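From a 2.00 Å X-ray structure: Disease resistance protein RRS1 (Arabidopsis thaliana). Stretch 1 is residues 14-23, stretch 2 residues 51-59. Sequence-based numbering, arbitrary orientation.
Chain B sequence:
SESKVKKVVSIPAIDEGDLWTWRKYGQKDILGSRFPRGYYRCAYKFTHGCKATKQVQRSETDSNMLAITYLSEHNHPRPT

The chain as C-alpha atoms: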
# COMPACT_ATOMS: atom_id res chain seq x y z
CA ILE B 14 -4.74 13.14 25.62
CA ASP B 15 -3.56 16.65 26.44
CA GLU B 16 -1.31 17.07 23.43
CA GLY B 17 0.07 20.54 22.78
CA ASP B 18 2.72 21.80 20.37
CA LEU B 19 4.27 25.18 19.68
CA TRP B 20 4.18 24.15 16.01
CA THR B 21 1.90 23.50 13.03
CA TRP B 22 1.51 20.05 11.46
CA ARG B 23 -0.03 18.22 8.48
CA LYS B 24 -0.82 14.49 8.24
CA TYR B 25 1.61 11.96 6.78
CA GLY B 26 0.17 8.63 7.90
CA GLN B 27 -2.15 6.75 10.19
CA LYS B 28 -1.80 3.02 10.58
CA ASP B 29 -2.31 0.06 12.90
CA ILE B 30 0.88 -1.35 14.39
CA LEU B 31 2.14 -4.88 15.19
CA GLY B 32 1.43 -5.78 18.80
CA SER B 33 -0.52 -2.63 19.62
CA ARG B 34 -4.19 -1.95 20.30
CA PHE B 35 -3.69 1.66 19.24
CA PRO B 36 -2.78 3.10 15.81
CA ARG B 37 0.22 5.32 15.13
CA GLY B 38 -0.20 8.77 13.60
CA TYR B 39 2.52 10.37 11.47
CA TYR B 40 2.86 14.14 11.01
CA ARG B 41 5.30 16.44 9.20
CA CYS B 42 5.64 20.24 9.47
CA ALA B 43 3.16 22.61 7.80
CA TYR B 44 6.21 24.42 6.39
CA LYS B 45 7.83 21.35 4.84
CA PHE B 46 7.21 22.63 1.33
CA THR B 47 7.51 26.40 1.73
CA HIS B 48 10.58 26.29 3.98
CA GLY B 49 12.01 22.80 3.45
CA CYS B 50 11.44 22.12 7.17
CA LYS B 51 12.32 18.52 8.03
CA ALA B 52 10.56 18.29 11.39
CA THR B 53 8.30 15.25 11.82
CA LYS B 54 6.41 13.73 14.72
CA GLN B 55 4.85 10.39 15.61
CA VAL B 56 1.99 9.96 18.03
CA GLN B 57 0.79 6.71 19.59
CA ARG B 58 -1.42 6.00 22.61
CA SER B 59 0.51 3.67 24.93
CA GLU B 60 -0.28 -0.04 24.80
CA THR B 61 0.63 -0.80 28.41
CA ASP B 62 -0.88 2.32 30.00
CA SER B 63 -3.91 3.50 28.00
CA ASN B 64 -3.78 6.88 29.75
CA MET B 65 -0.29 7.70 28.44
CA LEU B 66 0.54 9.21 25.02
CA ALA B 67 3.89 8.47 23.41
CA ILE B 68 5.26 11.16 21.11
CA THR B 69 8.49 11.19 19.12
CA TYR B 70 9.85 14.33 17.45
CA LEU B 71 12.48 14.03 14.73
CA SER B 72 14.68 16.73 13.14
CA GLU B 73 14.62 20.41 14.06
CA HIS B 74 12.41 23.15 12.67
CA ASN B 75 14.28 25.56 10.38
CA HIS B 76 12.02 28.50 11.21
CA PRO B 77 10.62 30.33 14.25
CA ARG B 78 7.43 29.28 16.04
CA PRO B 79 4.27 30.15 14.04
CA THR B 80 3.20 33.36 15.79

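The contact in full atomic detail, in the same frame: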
# COMPACT_ATOMS: atom_id res chain seq x y z
N ILE B 14 -3.69 12.43 26.35
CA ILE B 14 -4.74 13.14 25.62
C ILE B 14 -4.80 14.59 26.05
O ILE B 14 -5.88 15.14 26.28
CB ILE B 14 -6.12 12.49 25.83
N ASP B 15 -3.64 15.22 26.16
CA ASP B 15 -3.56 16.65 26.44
C ASP B 15 -2.48 17.27 25.57
O ASP B 15 -1.83 18.24 25.96
CB ASP B 15 -3.28 16.90 27.92
CG ASP B 15 -4.38 17.68 28.60
OD1 ASP B 15 -5.52 17.68 28.07
OD2 ASP B 15 -4.12 18.30 29.66
N GLU B 16 -2.32 16.68 24.39
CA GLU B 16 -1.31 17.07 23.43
C GLU B 16 -1.31 18.58 23.21
O GLU B 16 -2.36 19.23 23.21
CB GLU B 16 -1.53 16.34 22.10
CG GLU B 16 -0.25 15.95 21.36
CD GLU B 16 0.50 17.14 20.78
OE1 GLU B 16 1.73 17.04 20.60
OE2 GLU B 16 -0.15 18.17 20.51
N GLY B 17 -0.11 19.13 23.05
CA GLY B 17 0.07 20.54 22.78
C GLY B 17 1.42 20.73 22.14
O GLY B 17 2.40 20.13 22.58
N ASP B 18 1.48 21.56 21.11
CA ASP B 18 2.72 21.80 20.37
C ASP B 18 2.83 23.27 20.02
O ASP B 18 1.83 23.91 19.72
CB ASP B 18 2.77 20.98 19.09
CG ASP B 18 3.80 19.89 19.14
OD1 ASP B 18 4.29 19.60 20.25
OD2 ASP B 18 4.12 19.30 18.08
N LEU B 19 4.04 23.80 20.07
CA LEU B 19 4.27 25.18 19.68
C LEU B 19 4.29 25.30 18.16
O LEU B 19 4.55 26.38 17.62
CB LEU B 19 5.58 25.70 20.28
N TRP B 20 4.02 24.20 17.46
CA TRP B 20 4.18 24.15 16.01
C TRP B 20 2.91 23.79 15.24
O TRP B 20 1.88 23.48 15.83
CB TRP B 20 5.27 23.15 15.67
CG TRP B 20 6.51 23.36 16.48
CD1 TRP B 20 6.83 22.74 17.65
CD2 TRP B 20 7.58 24.26 16.20
NE1 TRP B 20 8.04 23.19 18.11
CE2 TRP B 20 8.52 24.13 17.23
CE3 TRP B 20 7.83 25.16 15.16
CZ2 TRP B 20 9.71 24.86 17.26
CZ3 TRP B 20 9.01 25.89 15.19
CH2 TRP B 20 9.93 25.74 16.23
N THR B 21 3.00 23.86 13.91
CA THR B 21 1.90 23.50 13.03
C THR B 21 2.25 22.27 12.19
O THR B 21 3.37 22.15 11.69
CB THR B 21 1.51 24.66 12.10
OG1 THR B 21 2.68 25.17 11.46
CG2 THR B 21 0.85 25.77 12.89
N TRP B 22 1.28 21.37 12.04
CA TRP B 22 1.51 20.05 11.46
C TRP B 22 0.47 19.65 10.42
O TRP B 22 -0.68 20.07 10.50
CB TRP B 22 1.55 19.01 12.58
CG TRP B 22 2.53 19.32 13.68
CD1 TRP B 22 2.25 19.92 14.87
CD2 TRP B 22 3.94 19.03 13.70
NE1 TRP B 22 3.40 20.03 15.63
CE2 TRP B 22 4.44 19.49 14.93
CE3 TRP B 22 4.81 18.43 12.79
CZ2 TRP B 22 5.78 19.38 15.28
CZ3 TRP B 22 6.15 18.32 13.14
CH2 TRP B 22 6.62 18.79 14.37
N ARG B 23 0.88 18.84 9.45
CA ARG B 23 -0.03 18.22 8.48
C ARG B 23 0.16 16.70 8.55
O ARG B 23 1.21 16.22 8.97
CB ARG B 23 0.20 18.73 7.06
CG ARG B 23 0.05 20.25 6.91
CD ARG B 23 -1.37 20.75 7.16
NE ARG B 23 -1.36 22.16 7.56
CZ ARG B 23 -1.36 23.17 6.71
NH1 ARG B 23 -1.38 22.94 5.40
NH2 ARG B 23 -1.33 24.42 7.15
N LYS B 51 12.22 19.98 8.00
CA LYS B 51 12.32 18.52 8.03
C LYS B 51 11.68 17.89 9.28
O LYS B 51 11.69 16.67 9.45
CB LYS B 51 13.79 18.10 7.94
CG LYS B 51 14.43 18.38 6.60
CD LYS B 51 15.86 17.86 6.55
CE LYS B 51 16.45 18.00 5.16
NZ LYS B 51 17.84 17.45 5.09
N ALA B 52 11.12 18.74 10.13
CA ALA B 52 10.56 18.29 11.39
C ALA B 52 9.35 17.37 11.20
O ALA B 52 8.41 17.71 10.49
CB ALA B 52 10.18 19.49 12.25
N THR B 53 9.41 16.20 11.82
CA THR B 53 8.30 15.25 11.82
C THR B 53 7.94 14.85 13.24
O THR B 53 8.73 15.01 14.17
CB THR B 53 8.63 13.99 11.02
OG1 THR B 53 9.71 13.31 11.67
CG2 THR B 53 9.06 14.35 9.61
N LYS B 54 6.74 14.32 13.43
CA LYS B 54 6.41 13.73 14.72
C LYS B 54 5.48 12.53 14.59
O LYS B 54 4.70 12.43 13.65
CB LYS B 54 5.81 14.79 15.67
CG LYS B 54 4.37 15.20 15.42
CD LYS B 54 3.88 16.04 16.59
CE LYS B 54 2.47 16.57 16.38
NZ LYS B 54 2.01 17.36 17.56
N GLN B 55 5.63 11.61 15.54
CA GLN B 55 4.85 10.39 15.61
C GLN B 55 4.12 10.33 16.93
O GLN B 55 4.70 10.62 17.98
CB GLN B 55 5.76 9.16 15.49
CG GLN B 55 7.18 9.51 15.12
CD GLN B 55 7.32 9.70 13.65
OE1 GLN B 55 6.74 8.95 12.87
NE2 GLN B 55 8.06 10.73 13.24
N VAL B 56 2.85 9.95 16.87
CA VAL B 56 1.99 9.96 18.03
C VAL B 56 1.29 8.62 18.19
O VAL B 56 0.66 8.14 17.25
CB VAL B 56 0.92 11.05 17.93
CG1 VAL B 56 -0.02 10.98 19.12
CG2 VAL B 56 1.56 12.44 17.81
N GLN B 57 1.43 8.00 19.36
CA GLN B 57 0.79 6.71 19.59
C GLN B 57 0.39 6.53 21.05
O GLN B 57 1.24 6.61 21.94
CB GLN B 57 1.71 5.57 19.16
CG GLN B 57 1.07 4.20 19.32
CD GLN B 57 1.85 3.11 18.62
OE1 GLN B 57 2.98 3.33 18.16
NE2 GLN B 57 1.27 1.92 18.53
N ARG B 58 -0.90 6.29 21.28
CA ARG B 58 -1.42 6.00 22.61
C ARG B 58 -0.77 4.72 23.15
O ARG B 58 -0.66 3.73 22.43
CB ARG B 58 -2.95 5.87 22.56
CG ARG B 58 -3.62 5.47 23.87
CD ARG B 58 -4.70 6.47 24.29
NE ARG B 58 -5.45 7.02 23.15
CZ ARG B 58 -6.15 8.15 23.20
NH1 ARG B 58 -6.18 8.86 24.32
NH2 ARG B 58 -6.81 8.59 22.13
N SER B 59 -0.30 4.76 24.39
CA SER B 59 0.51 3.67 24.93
C SER B 59 -0.27 2.38 25.11
O SER B 59 -1.39 2.38 25.64
CB SER B 59 1.13 4.06 26.27
OG SER B 59 1.81 2.96 26.83

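How do the two backbones lie relative to each other? Stretch 2 is mostly a strand, Thr53 to Arg58, while stretch 1 is loop or turn until it enters a strand at Trp22. The chains run in opposite senses: Ile14 has Arg58 as its nearest neighbour, Glu16 has Val56 and Trp22 has Thr53. The corresponding CA–CA distances are 8.4 Å for Ile14–Arg58, 9.5 Å for Glu16–Val56 and 8.3 Å for Trp22–Thr53. At such a spacing no backbone hydrogen bond links the two stretches, so side chains must bridge the gap, and together they bury 330 Å².

What stands at the centre of the contact? Lys54 does, with its CA-to-CB bond directed toward stretch 1 and its chain beyond CB extended, chi2 through chi4 all t. This reach carries the ammonium to two carboxylates. Lys54 NZ donates a hydrogen bond to Asp18 OD2 at 2.9 Å, and Lys54 NZ donates another to Glu16 OE1 at 3.1 Å; both are salt bridges. A long, flexible cation suits the place, because one nitrogen can serve two acidic groups while its methylenes cross the space between the backbones. The paired negative charges also compensate the charge of a lysine that is buried as a residue.

Why does an indole lie beside this charged cluster? Trp22 offers a ring face to the lysine. Lys54 CE sits 3.6 Å from the centroid of the Trp22 five-membered ring, only 7° off the normal, in a CH-pi contact, and Lys54 NZ is 3.9 Å from the same centroid, 29° off the normal, in a cation-pi interaction. The indole therefore packs against the aliphatic end of the chain and favours its charge at once. Asp18 OD2 also receives a weak hydrogen bond from Trp22 NE1, short at 2.7 Å but bent to 118°, so this carboxylate oxygen joins the lysine and the tryptophan.

What fills the ends of the contact? Near the start of stretch 2, the edge of the Trp22 ring meets the backbone, with Trp22 CZ3 3.5 Å from Ala52 O. Trp22 CH2 lies 4.2 Å from Ala52 CB, an apolar contact in which the small methyl fits close to the broad ring. Thr53, by contrast, points its CB away. At the other end, Ile14 CB approaches Arg58 NH1 to 3.9 Å; the isoleucine is not modelled beyond CB, and the arginine's end comes nearer than its sideways CB direction would suggest.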